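Local coordinates for protein disulphide isomerase (Xylella fastidiosa, PDB 3FK8) that probably acts as a thiol-disulphide isomerase, rearranging disulphide bonds through a thioredoxin-type pair of cysteines at the start of a helix, at residues 8-13 with 68-73; 36-41 with 90-95; 51-56 with 119-124. All coordinates share one frame; numbering follows the deposited sequence.

How the contacts relate
Contacts 1 and 2 share the central mixed sheet, where strand 65-70 runs parallel to 32-37 and 94-98 runs antiparallel to it. Contact 2 is the buried one, held by main-chain hydrogen bonds and apolar side chains beside the probable active-site cysteine. Contact 1 touches it, Val71 N lying 2.8 Å from Gly37 O, but it is only partly buried and bridges its loop to an outermost strand through waters. Contact 3 stands apart, its centre about 17 Å from that of contact 2 and about 22 Å from that of contact 1. It joins two helix starts near the surface, by one apolar touch and water-mediated polar contacts.

Contact 1. Residues 8-13 with 68-73; sequences YDEHAD and KIDVGN
The ring of Tyr8 is turned over strand 65-70, with Lys68 CD 4.2 Å above one face and offset toward the rim. Ile69 O, 3.6 Å from Tyr8 CE1, and Asp70 N both approach the ring obliquely. The lysine chain crosses the tyrosine at about a right angle and its methylenes supply the apolar surface, while its ammonium runs on to a salt bridge with Asp48. A tyrosine suits this place because its broad ring can lie against both the backbone and an aliphatic chain.

Glu10 and Asp70 set two carboxylates near each other, their planes 23° apart. What touches is aliphatic: Glu10 CA and CG each lie 3.4 Å from Asp70 OD2, whereas the two charged ends remain separate. CG of Asp70 is anti to its backbone N (chi1 180°). Its OD1 accepts from Gly72 N at 2.9 Å, closing an Asx turn where the strand gives way to loop; the donor stands well above the carboxylate plane. Asp9 makes the same kind of turn with His11 N.

No direct hydrogen bond joins the two segments, and ordered waters take that role. One accepts from Asp9 N and donates to Lys68 O; another accepts from Asp70 N and donates to Asp9 O. A third donates to Glu10 OE2 at 2.9 Å and to Asp70 OD1 at 2.8 Å.

The like charges of the two acids are thus probably eased by this shared water and by the amide of Asn39 at Glu10. The buried Asp70 carboxylate probably stays charged, with Arg76 in a salt bridge, the Gly72 N-H and water as its partners.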
loop_
_atom_site.group_PDB
_atom_site.type_symbol
_atom_site.label_atom_id
_atom_site.label_comp_id
_atom_site.label_asym_id
_atom_site.label_seq_id
_atom_site.Cartn_x
_atom_site.Cartn_y
_atom_site.Cartn_z
ATOM N N TYR A 8 -3.243 4.619 -9.209
ATOM C CA TYR A 8 -2.955 5.745 -8.340
ATOM C C TYR A 8 -3.675 6.999 -8.808
ATOM O O TYR A 8 -3.732 7.294 -10.008
ATOM C CB TYR A 8 -1.441 5.963 -8.266
ATOM C CG TYR A 8 -0.757 4.808 -7.551
ATOM C CD1 TYR A 8 -0.561 4.840 -6.187
ATOM C CD2 TYR A 8 -0.386 3.672 -8.247
ATOM C CE1 TYR A 8 0.019 3.781 -5.537
ATOM C CE2 TYR A 8 0.176 2.586 -7.593
ATOM C CZ TYR A 8 0.383 2.656 -6.246
ATOM O OH TYR A 8 0.940 1.596 -5.582
ATOM N N ASP A 9 -4.165 7.756 -7.838
ATOM C CA ASP A 9 -4.865 8.986 -8.136
ATOM C C ASP A 9 -3.900 10.123 -7.936
ATOM O O ASP A 9 -3.578 10.507 -6.799
ATOM C CB ASP A 9 -6.080 9.153 -7.221
ATOM C CG ASP A 9 -6.894 10.421 -7.511
ATOM O OD1 ASP A 9 -6.520 11.208 -8.423
ATOM O OD2 ASP A 9 -7.909 10.601 -6.793
ATOM N N GLU A 10 -3.416 10.661 -9.048
ATOM C CA GLU A 10 -2.402 11.687 -9.025
ATOM C C GLU A 10 -2.894 13.033 -8.469
ATOM O O GLU A 10 -2.085 13.896 -8.139
ATOM C CB GLU A 10 -1.801 11.836 -10.422
ATOM C CG GLU A 10 -1.216 10.483 -10.902
ATOM C CD GLU A 10 -0.496 10.481 -12.247
ATOM O OE1 GLU A 10 -0.194 11.560 -12.805
ATOM O OE2 GLU A 10 -0.219 9.368 -12.742
ATOM N N HIS A 11 -4.213 13.164 -8.321
ATOM C CA HIS A 11 -4.858 14.377 -7.841
ATOM C C HIS A 11 -5.295 14.300 -6.399
ATOM O O HIS A 11 -5.738 15.329 -5.847
ATOM C CB HIS A 11 -6.073 14.719 -8.738
ATOM C CG HIS A 11 -5.706 14.864 -10.170
ATOM N ND1 HIS A 11 -4.766 15.774 -10.587
ATOM C CD2 HIS A 11 -5.994 14.086 -11.240
ATOM C CE1 HIS A 11 -4.567 15.623 -11.883
ATOM N NE2 HIS A 11 -5.296 14.602 -12.300
ATOM N N ALA A 12 -5.169 13.112 -5.783
ATOM C CA ALA A 12 -5.652 12.940 -4.426
ATOM C C ALA A 12 -4.858 13.783 -3.422
ATOM O O ALA A 12 -3.649 14.016 -3.576
ATOM C CB ALA A 12 -5.603 11.471 -4.051
ATOM N N ASP A 13 -5.553 14.213 -2.371
ATOM C CA ASP A 13 -4.961 14.804 -1.185
ATOM C C ASP A 13 -4.586 13.613 -0.303
ATOM O O ASP A 13 -5.406 13.125 0.463
ATOM C CB ASP A 13 -5.994 15.757 -0.530
ATOM C CG ASP A 13 -5.550 16.293 0.811
ATOM O OD1 ASP A 13 -4.447 15.923 1.338
ATOM O OD2 ASP A 13 -6.372 17.095 1.379
ATOM N N LYS A 68 -3.929 4.146 -1.238
ATOM C CA LYS A 68 -2.850 4.203 -2.235
ATOM C C LYS A 68 -2.290 5.593 -2.319
ATOM O O LYS A 68 -3.093 6.528 -2.447
ATOM C CB LYS A 68 -3.321 3.736 -3.604
ATOM C CG LYS A 68 -3.342 2.205 -3.739
ATOM C CD LYS A 68 -3.726 1.776 -5.161
ATOM C CE LYS A 68 -5.230 1.693 -5.295
ATOM N NZ LYS A 68 -5.696 1.160 -6.634
ATOM N N ILE A 69 -0.978 5.747 -2.177
ATOM C CA ILE A 69 -0.316 7.045 -2.176
ATOM C C ILE A 69 0.585 7.144 -3.418
ATOM O O ILE A 69 1.561 6.379 -3.562
ATOM C CB ILE A 69 0.540 7.259 -0.891
ATOM C CG1 ILE A 69 -0.414 7.194 0.301
ATOM C CG2 ILE A 69 1.248 8.553 -0.944
ATOM C CD1 ILE A 69 0.148 6.666 1.516
ATOM N N ASP A 70 0.237 8.057 -4.320
ATOM C CA ASP A 70 1.049 8.345 -5.496
ATOM C C ASP A 70 2.344 9.049 -5.111
ATOM O O ASP A 70 2.313 10.075 -4.463
ATOM C CB ASP A 70 0.238 9.270 -6.412
ATOM C CG ASP A 70 1.011 9.636 -7.667
ATOM O OD1 ASP A 70 1.769 8.813 -8.171
ATOM O OD2 ASP A 70 0.795 10.762 -8.156
ATOM N N VAL A 71 3.478 8.502 -5.554
ATOM C CA VAL A 71 4.751 9.176 -5.344
ATOM C C VAL A 71 5.289 9.753 -6.631
ATOM O O VAL A 71 6.379 10.329 -6.623
ATOM C CB VAL A 71 5.810 8.331 -4.615
ATOM C CG1 VAL A 71 5.306 7.965 -3.195
ATOM C CG2 VAL A 71 6.228 7.106 -5.401
ATOM N N GLY A 72 4.525 9.695 -7.716
ATOM C CA GLY A 72 4.972 10.305 -8.979
ATOM C C GLY A 72 6.292 9.710 -9.434
ATOM O O GLY A 72 6.589 8.537 -9.191
ATOM N N ASN A 73 7.113 10.566 -10.042
ATOM C CA ASN A 73 8.491 10.156 -10.416
ATOM C C ASN A 73 9.416 10.361 -9.233
ATOM O O ASN A 73 10.357 11.135 -9.299
ATOM C CB ASN A 73 8.976 10.928 -11.655
ATOM C CG ASN A 73 8.201 10.548 -12.885
ATOM O OD1 ASN A 73 7.596 11.395 -13.544
ATOM N ND2 ASN A 73 8.179 9.267 -13.179
HETATM O O HOH W 1 -2.172 9.763 -3.941
HETATM O O HOH W 2 -3.831 7.483 -5.078
HETATM O O HOH W 3 1.518 8.041 -10.799
HETATM O O HOH W 4 0.030 12.981 -6.456
#

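Contact 2. Residues 36-41 with 90-95; sequences FGANWC and DGIPAV
Ile92 points its side chain into the turn made by residues 38-41, a thioredoxin-fold arrangement in which a cis-proline loop faces the start of the helix that carries the CxxC cysteines. CG1 of Ile92 sits between its backbone N and carbonyl carbon (chi1 57°), and CD1 at its end meets several residues of the other segment. It lies 3.8 Å from Trp40 CZ2, the isoleucine crossing the indole at about a right angle and meeting it obliquely, and 4.0 Å from Cys41 CB. Gly37 CA is close by at 4.1 Å from CD1, and Ala38 CB borders it more loosely. A branched aliphatic chain suits this place, since CG2 can turn to Phe36 O while CD1 reaches the side chains of the turn.

The indole is also met on one face by Cys41 CB, and its NE1 hydrogen-bonds to Gly72 O, which restrains the turn of the ring. Cys41, probably the first cysteine of the CxxC pair, is the N-cap residue of helix 42-51, and its side chain caps a backbone N there.

Behind these side chains the strands pair antiparallel. Phe36 and Ala94 form a hydrogen-bonded pair: Phe36 N gives to Ala94 O at 2.8 Å, and Ala94 N returns a bond to Phe36 O at 3.1 Å. The small alanine lies on the same face of the sheet as Phe36, whose ring meets Ala94 O at its edge.

The peptide before Pro93 is cis, as in thioredoxins, and this proline packs against Cys44 and Leu47 of the helix. Its CA is 3.3 Å from Phe36 O, a CA-H...O contact.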
loop_
_atom_site.group_PDB
_atom_site.type_symbol
_atom_site.label_atom_id
_atom_site.label_comp_id
_atom_site.label_asym_id
_atom_site.label_seq_id
_atom_site.Cartn_x
_atom_site.Cartn_y
_atom_site.Cartn_z
ATOM N N PHE A 36 2.476 2.668 -1.340
ATOM C CA PHE A 36 3.174 3.756 -2.062
ATOM C C PHE A 36 3.613 3.268 -3.437
ATOM O O PHE A 36 4.279 2.239 -3.556
ATOM C CB PHE A 36 4.408 4.167 -1.279
ATOM C CG PHE A 36 4.118 4.848 0.027
ATOM C CD1 PHE A 36 4.177 6.255 0.116
ATOM C CD2 PHE A 36 3.795 4.123 1.176
ATOM C CE1 PHE A 36 3.914 6.886 1.342
ATOM C CE2 PHE A 36 3.545 4.786 2.396
ATOM C CZ PHE A 36 3.610 6.118 2.471
ATOM N N GLY A 37 3.298 4.025 -4.486
ATOM C CA GLY A 37 3.649 3.586 -5.823
ATOM C C GLY A 37 3.315 4.672 -6.818
ATOM O O GLY A 37 3.069 5.837 -6.447
ATOM N N ALA A 38 3.270 4.314 -8.099
ATOM C CA ALA A 38 2.975 5.289 -9.130
ATOM C C ALA A 38 2.487 4.534 -10.348
ATOM O O ALA A 38 2.825 3.362 -10.568
ATOM C CB ALA A 38 4.192 6.120 -9.486
ATOM N N ASN A 39 1.779 5.233 -11.236
ATOM C CA ASN A 39 1.196 4.594 -12.410
ATOM C C ASN A 39 2.199 4.171 -13.462
ATOM O O ASN A 39 1.910 3.246 -14.218
ATOM C CB ASN A 39 0.136 5.524 -13.022
ATOM C CG ASN A 39 -1.072 5.677 -12.129
ATOM O OD1 ASN A 39 -1.517 4.731 -11.494
ATOM N ND2 ASN A 39 -1.586 6.888 -12.038
ATOM N N TRP A 40 3.358 4.817 -13.505
ATOM C CA TRP A 40 4.391 4.451 -14.483
ATOM C C TRP A 40 5.068 3.151 -14.141
ATOM O O TRP A 40 5.749 2.595 -14.996
ATOM C CB TRP A 40 5.444 5.570 -14.633
ATOM C CG TRP A 40 6.179 5.849 -13.390
ATOM C CD1 TRP A 40 5.906 6.870 -12.476
ATOM C CD2 TRP A 40 7.320 5.135 -12.858
ATOM N NE1 TRP A 40 6.805 6.799 -11.434
ATOM C CE2 TRP A 40 7.667 5.745 -11.617
ATOM C CE3 TRP A 40 8.075 4.036 -13.294
ATOM C CZ2 TRP A 40 8.750 5.302 -10.839
ATOM C CZ3 TRP A 40 9.139 3.608 -12.533
ATOM C CH2 TRP A 40 9.471 4.231 -11.309
ATOM N N CYS A 41 4.953 2.690 -12.891
ATOM C CA CYS A 41 5.735 1.558 -12.448
ATOM C C CYS A 41 5.021 0.232 -12.675
ATOM O O CYS A 41 3.921 -0.009 -12.160
ATOM C CB CYS A 41 6.016 1.741 -10.994
ATOM S SG CYS A 41 6.873 0.251 -10.290
ATOM N N ASP A 90 13.659 2.054 -0.603
ATOM C CA ASP A 90 14.076 0.779 -0.865
ATOM C C ASP A 90 13.389 0.177 -2.128
ATOM O O ASP A 90 13.569 -1.010 -2.413
ATOM C CB ASP A 90 13.847 -0.008 0.456
ATOM C CG ASP A 90 14.713 0.523 1.612
ATOM O OD1 ASP A 90 15.953 0.569 1.469
ATOM O OD2 ASP A 90 14.173 0.923 2.667
ATOM N N GLY A 91 12.634 1.022 -2.876
ATOM C CA GLY A 91 11.921 0.700 -4.116
ATOM C C GLY A 91 10.397 0.783 -3.965
ATOM O O GLY A 91 9.885 0.704 -2.846
ATOM N N ILE A 92 9.704 0.878 -5.098
ATOM C CA ILE A 92 8.248 0.796 -5.165
ATOM C C ILE A 92 7.811 -0.400 -6.009
ATOM O O ILE A 92 8.543 -0.860 -6.882
ATOM C CB ILE A 92 7.586 2.131 -5.679
ATOM C CG1 ILE A 92 8.162 2.502 -7.048
ATOM C CG2 ILE A 92 7.725 3.252 -4.633
ATOM C CD1 ILE A 92 7.342 3.608 -7.712
ATOM N N PRO A 93 6.610 -0.936 -5.743
ATOM C CA PRO A 93 5.688 -0.526 -4.675
ATOM C C PRO A 93 6.228 -0.859 -3.325
ATOM O O PRO A 93 7.021 -1.779 -3.173
ATOM C CB PRO A 93 4.414 -1.339 -4.989
ATOM C CG PRO A 93 4.954 -2.565 -5.695
ATOM C CD PRO A 93 6.100 -2.074 -6.524
ATOM N N ALA A 94 5.823 -0.096 -2.328
ATOM C CA ALA A 94 6.226 -0.281 -0.925
ATOM C C ALA A 94 5.022 -0.139 -0.047
ATOM O O ALA A 94 4.078 0.552 -0.395
ATOM C CB ALA A 94 7.291 0.718 -0.541
ATOM N N VAL A 95 5.024 -0.813 1.096
ATOM C CA VAL A 95 3.871 -0.744 1.978
ATOM C C VAL A 95 4.273 -0.389 3.409
ATOM O O VAL A 95 5.402 -0.670 3.841
ATOM C CB VAL A 95 2.923 -1.981 1.921
ATOM C CG1 VAL A 95 2.387 -2.307 0.439
ATOM C CG2 VAL A 95 3.623 -3.131 2.381
#

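Contact 3. Residues 51-56 with 119-124; sequences LRNQKN and MSDQGI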
loop_
_atom_site.group_PDB
_atom_site.type_symbol
_atom_site.label_atom_id
_atom_site.label_comp_id
_atom_site.label_asym_id
_atom_site.label_seq_id
_atom_site.Cartn_x
_atom_site.Cartn_y
_atom_site.Cartn_z
ATOM N N LEU A 51 -3.973 -7.643 -6.303
ATOM C CA LEU A 51 -4.787 -7.336 -5.148
ATOM C C LEU A 51 -6.259 -7.193 -5.482
ATOM O O LEU A 51 -7.078 -7.336 -4.592
ATOM C CB LEU A 51 -4.268 -6.108 -4.382
ATOM C CG LEU A 51 -2.891 -6.333 -3.710
ATOM C CD1 LEU A 51 -2.506 -5.068 -2.980
ATOM C CD2 LEU A 51 -2.899 -7.563 -2.770
ATOM N N ARG A 52 -6.544 -6.957 -6.768
ATOM C CA ARG A 52 -7.899 -6.829 -7.295
ATOM C C ARG A 52 -8.603 -8.165 -7.457
ATOM O O ARG A 52 -9.852 -8.187 -7.537
ATOM C CB ARG A 52 -7.898 -6.109 -8.657
ATOM C CG ARG A 52 -7.783 -4.615 -8.520
ATOM C CD ARG A 52 -8.231 -3.876 -9.756
ATOM N NE ARG A 52 -7.232 -3.814 -10.810
ATOM C CZ ARG A 52 -7.183 -4.648 -11.849
ATOM N NH1 ARG A 52 -8.055 -5.643 -11.956
ATOM N NH2 ARG A 52 -6.245 -4.497 -12.773
ATOM N N ASN A 53 -7.850 -9.274 -7.489
ATOM C CA ASN A 53 -8.498 -10.570 -7.757
ATOM C C ASN A 53 -9.410 -10.953 -6.586
ATOM O O ASN A 53 -9.389 -10.332 -5.531
ATOM C CB ASN A 53 -7.505 -11.649 -8.228
ATOM C CG ASN A 53 -6.690 -12.287 -7.108
ATOM O OD1 ASN A 53 -7.060 -12.237 -5.945
ATOM N ND2 ASN A 53 -5.590 -12.940 -7.482
ATOM N N GLN A 54 -10.281 -11.941 -6.778
ATOM C CA GLN A 54 -11.277 -12.248 -5.789
ATOM C C GLN A 54 -10.680 -12.728 -4.454
ATOM O O GLN A 54 -11.083 -12.277 -3.386
ATOM C CB GLN A 54 -12.257 -13.282 -6.374
ATOM C CG GLN A 54 -13.558 -13.242 -5.685
ATOM C CD GLN A 54 -14.684 -13.895 -6.454
ATOM O OE1 GLN A 54 -14.488 -14.701 -7.353
ATOM N NE2 GLN A 54 -15.895 -13.540 -6.071
ATOM N N LYS A 55 -9.733 -13.662 -4.531
ATOM C CA LYS A 55 -9.101 -14.198 -3.290
ATOM C C LYS A 55 -8.375 -13.092 -2.525
ATOM O O LYS A 55 -8.523 -12.929 -1.310
ATOM C CB LYS A 55 -8.114 -15.320 -3.608
ATOM C CG LYS A 55 -7.403 -15.888 -2.442
ATOM C CD LYS A 55 -6.676 -17.186 -2.819
ATOM C CE LYS A 55 -5.899 -17.726 -1.608
ATOM N NZ LYS A 55 -5.378 -19.083 -1.953
ATOM N N ASN A 56 -7.625 -12.290 -3.252
ATOM C CA ASN A 56 -6.813 -11.306 -2.588
ATOM C C ASN A 56 -7.652 -10.123 -2.088
ATOM O O ASN A 56 -7.379 -9.564 -1.030
ATOM C CB ASN A 56 -5.659 -10.846 -3.484
ATOM C CG ASN A 56 -4.663 -11.947 -3.758
ATOM O OD1 ASN A 56 -4.726 -13.013 -3.131
ATOM N ND2 ASN A 56 -3.709 -11.698 -4.688
HETATM N N MSE A 119 6.000 -11.673 -9.252
HETATM C CA MSE A 119 5.407 -12.480 -8.198
HETATM C C MSE A 119 4.140 -13.144 -8.684
HETATM O O MSE A 119 3.427 -12.615 -9.545
HETATM C CB MSE A 119 5.175 -11.600 -6.979
HETATM C CG MSE A 119 6.466 -11.149 -6.343
HETATM SE SE MSE A 119 6.144 -10.007 -4.754
HETATM C CE MSE A 119 5.382 -11.384 -3.610
ATOM N N SER A 120 3.866 -14.317 -8.156
ATOM C CA SER A 120 2.601 -14.980 -8.464
ATOM C C SER A 120 1.497 -14.415 -7.592
ATOM O O SER A 120 1.752 -13.769 -6.552
ATOM C CB SER A 120 2.731 -16.478 -8.200
ATOM O OG SER A 120 2.902 -16.718 -6.829
ATOM N N ASP A 121 0.231 -14.679 -7.961
ATOM C CA ASP A 121 -0.882 -14.294 -7.100
ATOM C C ASP A 121 -0.756 -14.950 -5.715
ATOM O O ASP A 121 -1.116 -14.339 -4.715
ATOM C CB ASP A 121 -2.228 -14.673 -7.718
ATOM C CG ASP A 121 -2.626 -13.772 -8.862
ATOM O OD1 ASP A 121 -2.158 -12.622 -8.940
ATOM O OD2 ASP A 121 -3.499 -14.171 -9.654
ATOM N N GLN A 122 -0.258 -16.186 -5.659
ATOM C CA GLN A 122 -0.115 -16.862 -4.398
ATOM C C GLN A 122 1.013 -16.206 -3.556
ATOM O O GLN A 122 0.889 -16.077 -2.330
ATOM C CB GLN A 122 0.234 -18.345 -4.612
ATOM C CG GLN A 122 0.273 -19.106 -3.258
ATOM C CD GLN A 122 -1.082 -19.166 -2.587
ATOM O OE1 GLN A 122 -2.077 -19.526 -3.210
ATOM N NE2 GLN A 122 -1.144 -18.883 -1.343
ATOM N N GLY A 123 2.122 -15.780 -4.206
ATOM C CA GLY A 123 3.202 -15.078 -3.487
ATOM C C GLY A 123 2.682 -13.772 -2.896
ATOM O O GLY A 123 3.021 -13.443 -1.766
ATOM N N ILE A 124 1.843 -13.053 -3.648
ATOM C CA ILE A 124 1.285 -11.812 -3.156
ATOM C C ILE A 124 0.306 -12.089 -2.003
ATOM O O ILE A 124 0.361 -11.445 -0.938
ATOM C CB ILE A 124 0.681 -10.989 -4.335
ATOM C CG1 ILE A 124 1.855 -10.494 -5.170
ATOM C CG2 ILE A 124 -0.207 -9.830 -3.838
ATOM C CD1 ILE A 124 1.448 -9.951 -6.529
HETATM O O HOH W 5 -5.522 -12.949 -10.677
HETATM O O HOH W 6 -3.591 -19.926 0.117
#
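Residues 51-56 and 119-124 each lead into a helix of the thioredoxin fold, and their nearest CA atoms, those of Leu51 and Ile124, are 7.8 Å apart, so that side chains must span the distance. Both starts carry a classic N-cap. Asn53, with CG between its backbone N and carbonyl carbon (chi1 79°), brings OD1 back to accept from Asn56 N at 2.8 Å in a nearly straight approach to its carbonyl. Ser120 OG takes the N-H of Gly123 at 2.9 Å. Short polar side chains suit these positions because they can fold back onto the first turn.

Having used its oxygen on its own helix, Asn53 turns its amide nitrogen to the other one. Asn53 and Asp121 pass alongside one another, pointing opposite ways, with the flat amide and carboxylate perpendicular. A water accepts from Asn53 ND2 and donates to Asp121 OD2, while Asp121 OD1 takes a hydrogen bond from Ser50. An aspartate in the first turn of helix 121-132 would probably also be favoured by the positive end of the helix dipole.

On the inner side, Leu51 CD2 meets Ile124 CG2 at 3.7 Å, the sole apolar touch between the segments, and Leu47 of helix 42-51 adds to the packing around Ile124. Asn56 ND2 lies 4.1 Å from the same CG2, its hydrogen bond going to Ser50 O.

Farther out, Lys55 extends fully, its ammonium also in a cation-pi contact with Tyr125. A water accepts from Lys55 NZ at 2.9 Å and from Gln122 NE2 at 3.0 Å, while Gln122 NE2 also bonds to Asp126 OD1.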